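Local coordinates for protein SYE1 (Shewanella oneidensis, PDB 4AWT) that binds flavin mononucleotide and probably acts as an NAD(P)H-dependent oxidoreductase on carbon-carbon double bonds, at residues Q117-V131 with G141-K153. The protein carries 1 engineered substitution. Numbering follows the deposited sequence. Where two conformers were deposited one is given.
Sequences QPISSSTLKAENVKV and GFVDVAVPRAMTK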
# COMPACT_ATOMS: atom_id res chain seq x y z
N GLN A 117 4.93 -16.63 -15.91
CA GLN A 117 5.73 -15.48 -16.18
C GLN A 117 5.01 -14.25 -15.65
O GLN A 117 3.81 -14.09 -15.79
CB GLN A 117 5.90 -15.36 -17.69
CG GLN A 117 6.81 -14.22 -18.08
CD GLN A 117 7.15 -14.19 -19.55
OE1 GLN A 117 6.51 -14.86 -20.38
NE2 GLN A 117 8.12 -13.39 -19.89
N PRO A 118 5.76 -13.32 -15.03
CA PRO A 118 5.13 -12.08 -14.56
C PRO A 118 4.56 -11.26 -15.71
O PRO A 118 5.04 -11.38 -16.84
CB PRO A 118 6.30 -11.36 -13.88
CG PRO A 118 7.26 -12.41 -13.52
CD PRO A 118 7.18 -13.37 -14.67
N ILE A 119 3.61 -10.39 -15.40
CA ILE A 119 3.04 -9.48 -16.37
C ILE A 119 3.41 -8.05 -16.03
O ILE A 119 3.62 -7.68 -14.87
CB ILE A 119 1.53 -9.63 -16.50
CG1 ILE A 119 0.73 -9.30 -15.23
CG2 ILE A 119 1.20 -11.06 -16.99
CD1 ILE A 119 -0.75 -9.26 -15.37
N SER A 120 3.40 -7.20 -17.08
CA SER A 120 3.68 -5.78 -16.90
C SER A 120 3.05 -5.01 -18.03
O SER A 120 2.40 -5.56 -18.93
CB SER A 120 5.16 -5.54 -16.80
OG SER A 120 5.49 -4.21 -16.40
N SER A 121 3.28 -3.69 -18.02
CA SER A 121 2.91 -2.88 -19.19
C SER A 121 3.70 -3.35 -20.41
O SER A 121 3.16 -3.38 -21.52
CB SER A 121 3.18 -1.43 -18.88
OG SER A 121 4.56 -1.30 -18.48
N SER A 122 4.96 -3.65 -20.22
CA SER A 122 5.96 -3.91 -21.21
C SER A 122 6.74 -5.14 -20.91
O SER A 122 6.53 -5.79 -19.88
CB SER A 122 6.90 -2.69 -21.24
OG SER A 122 6.03 -1.60 -21.65
N THR A 123 7.72 -5.47 -21.72
CA THR A 123 8.63 -6.59 -21.45
C THR A 123 9.90 -6.16 -20.74
O THR A 123 10.94 -6.79 -20.82
CB THR A 123 8.99 -7.38 -22.73
OG1 THR A 123 9.64 -6.50 -23.62
CG2 THR A 123 7.71 -7.94 -23.32
N LEU A 124 9.90 -5.08 -20.00
CA LEU A 124 11.08 -4.53 -19.34
C LEU A 124 11.18 -5.17 -17.97
O LEU A 124 10.27 -5.07 -17.16
CB LEU A 124 10.95 -3.02 -19.20
CG LEU A 124 10.96 -2.20 -20.50
CD1 LEU A 124 10.53 -0.78 -20.20
CD2 LEU A 124 12.32 -2.27 -21.14
N LYS A 125 12.30 -5.80 -17.69
CA LYS A 125 12.63 -6.25 -16.34
C LYS A 125 12.91 -5.07 -15.43
O LYS A 125 13.53 -4.08 -15.81
CB LYS A 125 13.88 -7.11 -16.46
CG LYS A 125 14.33 -7.71 -15.15
CD LYS A 125 15.64 -8.44 -15.31
CE LYS A 125 16.15 -8.95 -13.99
NZ LYS A 125 17.33 -9.84 -14.21
N ALA A 126 12.43 -5.18 -14.17
CA ALA A 126 12.83 -4.18 -13.17
C ALA A 126 14.31 -4.37 -12.86
O ALA A 126 14.71 -5.47 -12.43
CB ALA A 126 12.02 -4.33 -11.93
N GLU A 127 15.12 -3.33 -13.02
CA GLU A 127 16.55 -3.46 -12.85
C GLU A 127 16.95 -3.31 -11.41
O GLU A 127 16.46 -2.45 -10.69
CB GLU A 127 17.23 -2.44 -13.78
CG GLU A 127 17.03 -2.70 -15.26
CD GLU A 127 17.53 -3.98 -15.87
OE1 GLU A 127 18.31 -4.71 -15.20
OE2 GLU A 127 17.18 -4.33 -17.04
N ASN A 128 17.85 -4.14 -10.97
CA ASN A 128 18.41 -4.07 -9.61
C ASN A 128 17.35 -4.21 -8.55
O ASN A 128 17.35 -3.45 -7.53
CB ASN A 128 19.24 -2.81 -9.43
CG ASN A 128 20.41 -2.72 -10.37
OD1 ASN A 128 21.22 -3.65 -10.41
ND2 ASN A 128 20.45 -1.59 -11.11
N VAL A 129 16.45 -5.20 -8.75
CA VAL A 129 15.37 -5.47 -7.83
C VAL A 129 15.36 -6.93 -7.49
O VAL A 129 15.49 -7.79 -8.36
CB VAL A 129 14.02 -5.05 -8.44
CG1 VAL A 129 12.86 -5.35 -7.50
CG2 VAL A 129 14.04 -3.54 -8.78
N LYS A 130 15.12 -7.20 -6.20
CA LYS A 130 14.95 -8.57 -5.70
C LYS A 130 13.58 -8.65 -4.98
O LYS A 130 13.11 -7.69 -4.38
CB LYS A 130 16.06 -8.99 -4.78
CG LYS A 130 17.42 -9.02 -5.49
CD LYS A 130 18.55 -9.59 -4.64
CE LYS A 130 19.87 -9.51 -5.43
NZ LYS A 130 21.02 -9.94 -4.56
N VAL A 131 13.04 -9.83 -5.02
CA VAL A 131 11.93 -10.26 -4.18
C VAL A 131 12.40 -11.44 -3.33
O VAL A 131 13.59 -11.74 -3.30
CB VAL A 131 10.65 -10.55 -4.96
CG1 VAL A 131 10.19 -9.29 -5.70
CG2 VAL A 131 10.83 -11.70 -5.91
N GLY A 141 13.91 -16.50 0.88
CA GLY A 141 15.03 -16.67 -0.05
C GLY A 141 14.98 -15.49 -1.05
O GLY A 141 14.05 -15.45 -1.85
N PHE A 142 15.96 -14.59 -1.03
CA PHE A 142 15.96 -13.43 -1.91
C PHE A 142 16.42 -13.86 -3.32
O PHE A 142 17.41 -14.60 -3.48
CB PHE A 142 16.85 -12.30 -1.32
CG PHE A 142 16.10 -11.58 -0.22
CD1 PHE A 142 16.13 -11.98 1.09
CD2 PHE A 142 15.33 -10.49 -0.55
CE1 PHE A 142 15.33 -11.30 2.02
CE2 PHE A 142 14.54 -9.80 0.33
CZ PHE A 142 14.56 -10.23 1.66
N VAL A 143 15.74 -13.40 -4.35
CA VAL A 143 15.95 -13.78 -5.71
C VAL A 143 15.76 -12.57 -6.62
O VAL A 143 15.00 -11.69 -6.30
CB VAL A 143 15.01 -14.90 -6.22
CG1 VAL A 143 15.25 -16.21 -5.48
CG2 VAL A 143 13.56 -14.48 -6.05
N ASP A 144 16.43 -12.58 -7.77
CA ASP A 144 16.22 -11.59 -8.80
C ASP A 144 14.83 -11.73 -9.39
O ASP A 144 14.30 -12.86 -9.55
CB ASP A 144 17.22 -11.80 -9.92
CG ASP A 144 18.62 -11.39 -9.53
OD1 ASP A 144 18.82 -10.80 -8.48
OD2 ASP A 144 19.53 -11.63 -10.36
N VAL A 145 14.19 -10.64 -9.74
CA VAL A 145 12.94 -10.68 -10.44
C VAL A 145 13.14 -11.25 -11.84
O VAL A 145 14.24 -11.24 -12.38
CB VAL A 145 12.30 -9.28 -10.50
CG1 VAL A 145 11.88 -8.85 -9.11
CG2 VAL A 145 13.21 -8.25 -11.15
N ALA A 146 12.03 -11.67 -12.43
CA ALA A 146 11.98 -12.22 -13.77
C ALA A 146 11.58 -11.20 -14.81
O ALA A 146 11.01 -10.17 -14.53
CB ALA A 146 11.07 -13.42 -13.82
N VAL A 147 11.86 -11.49 -16.09
CA VAL A 147 11.45 -10.67 -17.18
C VAL A 147 9.97 -10.84 -17.46
O VAL A 147 9.55 -11.98 -17.66
CB VAL A 147 12.26 -10.98 -18.47
CG1 VAL A 147 11.75 -10.17 -19.63
CG2 VAL A 147 13.76 -10.73 -18.31
N PRO A 148 9.18 -9.78 -17.49
CA PRO A 148 7.75 -9.96 -17.66
C PRO A 148 7.35 -10.07 -19.13
O PRO A 148 8.12 -9.71 -20.03
CB PRO A 148 7.18 -8.67 -17.07
CG PRO A 148 8.22 -7.64 -17.44
CD PRO A 148 9.54 -8.38 -17.26
N ARG A 149 6.12 -10.49 -19.33
CA ARG A 149 5.44 -10.36 -20.62
C ARG A 149 4.51 -9.16 -20.58
O ARG A 149 4.01 -8.78 -19.51
CB ARG A 149 4.70 -11.64 -21.01
CG ARG A 149 3.57 -12.00 -20.07
CD ARG A 149 2.88 -13.28 -20.53
NE ARG A 149 1.71 -13.60 -19.74
CZ ARG A 149 0.54 -13.00 -19.86
NH1 ARG A 149 0.31 -12.11 -20.78
NH2 ARG A 149 -0.41 -13.33 -19.01
N ALA A 150 4.29 -8.51 -21.73
CA ALA A 150 3.42 -7.37 -21.82
C ALA A 150 1.96 -7.77 -21.76
O ALA A 150 1.54 -8.67 -22.47
CB ALA A 150 3.72 -6.59 -23.08
N MET A 151 1.16 -7.09 -20.99
CA MET A 151 -0.25 -7.39 -20.90
C MET A 151 -0.93 -7.16 -22.23
O MET A 151 -0.74 -6.15 -22.89
CB MET A 151 -0.91 -6.50 -19.82
CG MET A 151 -0.52 -6.94 -18.45
SD MET A 151 -1.09 -5.83 -17.14
CE MET A 151 -2.79 -6.22 -17.10
N THR A 152 -1.87 -8.07 -22.56
CA THR A 152 -2.80 -7.83 -23.65
C THR A 152 -4.02 -7.08 -23.16
O THR A 152 -4.23 -6.90 -21.96
CB THR A 152 -3.24 -9.17 -24.23
OG1 THR A 152 -3.98 -9.82 -23.25
CG2 THR A 152 -2.08 -10.00 -24.67
N LYS A 153 -4.85 -6.66 -24.09
CA LYS A 153 -6.14 -6.08 -23.75
C LYS A 153 -6.94 -6.98 -22.85
O LYS A 153 -7.59 -6.52 -21.90
CB LYS A 153 -6.84 -5.85 -25.10
CG LYS A 153 -8.25 -5.39 -25.02
CD LYS A 153 -8.92 -5.16 -26.36
CE LYS A 153 -10.41 -4.90 -26.26
NZ LYS A 153 -10.93 -4.34 -27.50
O HOH W 1 2.04 -15.24 -17.46
O HOH W 2 9.17 -11.11 -22.21
O HOH W 3 10.90 -7.59 -13.54
O HOH W 4 18.65 -8.04 -8.74
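Phe142 brings its CA-H to Val131 O (3.2 Å), with CD2 of its ring close to the same carbonyl. Val143 and Val131 form a hydrogen-bonded antiparallel pair, each backbone N donating to the other's O, and their CG2 methyls meet on one face of the hairpin. Asp144 lies alongside the extended chain of Lys130, the opposite charges near each other but not in contact, with OD1 and NZ 4.6 Å apart. Val145 turns inward: CG1 reaches Val129 CG1 and Val131 CG1; with CG1 anti to the carbonyl carbon (chi1 -68°), CG2 falls between backbone N and carbonyl carbon and sits against Ala126 O. Its N gives only a weak bond to Val129 O. Ala146 lays its methyl on the Pro118 ring, and a water joins its O to Ala126 N. Val147 O takes a nearly straight bond from Gln117 NE2 (3.0 Å, 175°), the donor lying above the carbonyl plane. Pro148 sits inside the curve of residues Ser120 to Leu124, CB against Ser120 CB and CG 3.3 Å from Leu124 O. Arg149 starts a short parallel ladder: its N donates to Pro118 O (2.9 Å), its O accepts Ser120 N, and Met151 N continues to Ser120 O (2.8 Å). The CG2 methyl of Ile119 rests over one guanidinium face of Arg149, whose NH1 is salt-bridged to Asp155; a water links NE to Gln117 O. The Met151 side chain runs obliquely past that of Ile119, CG and SD against CD1, and packs on helices 153-172 and 187-192. The segments thus add a two-stranded parallel ladder and a hairpin to the TIM barrel between strand 96-102 and helix 153-172, beside helix 187-192, where Gln190 is hydrogen-bonded to Ser120 OG through OE1 and to Ser121 OG through its backbone O.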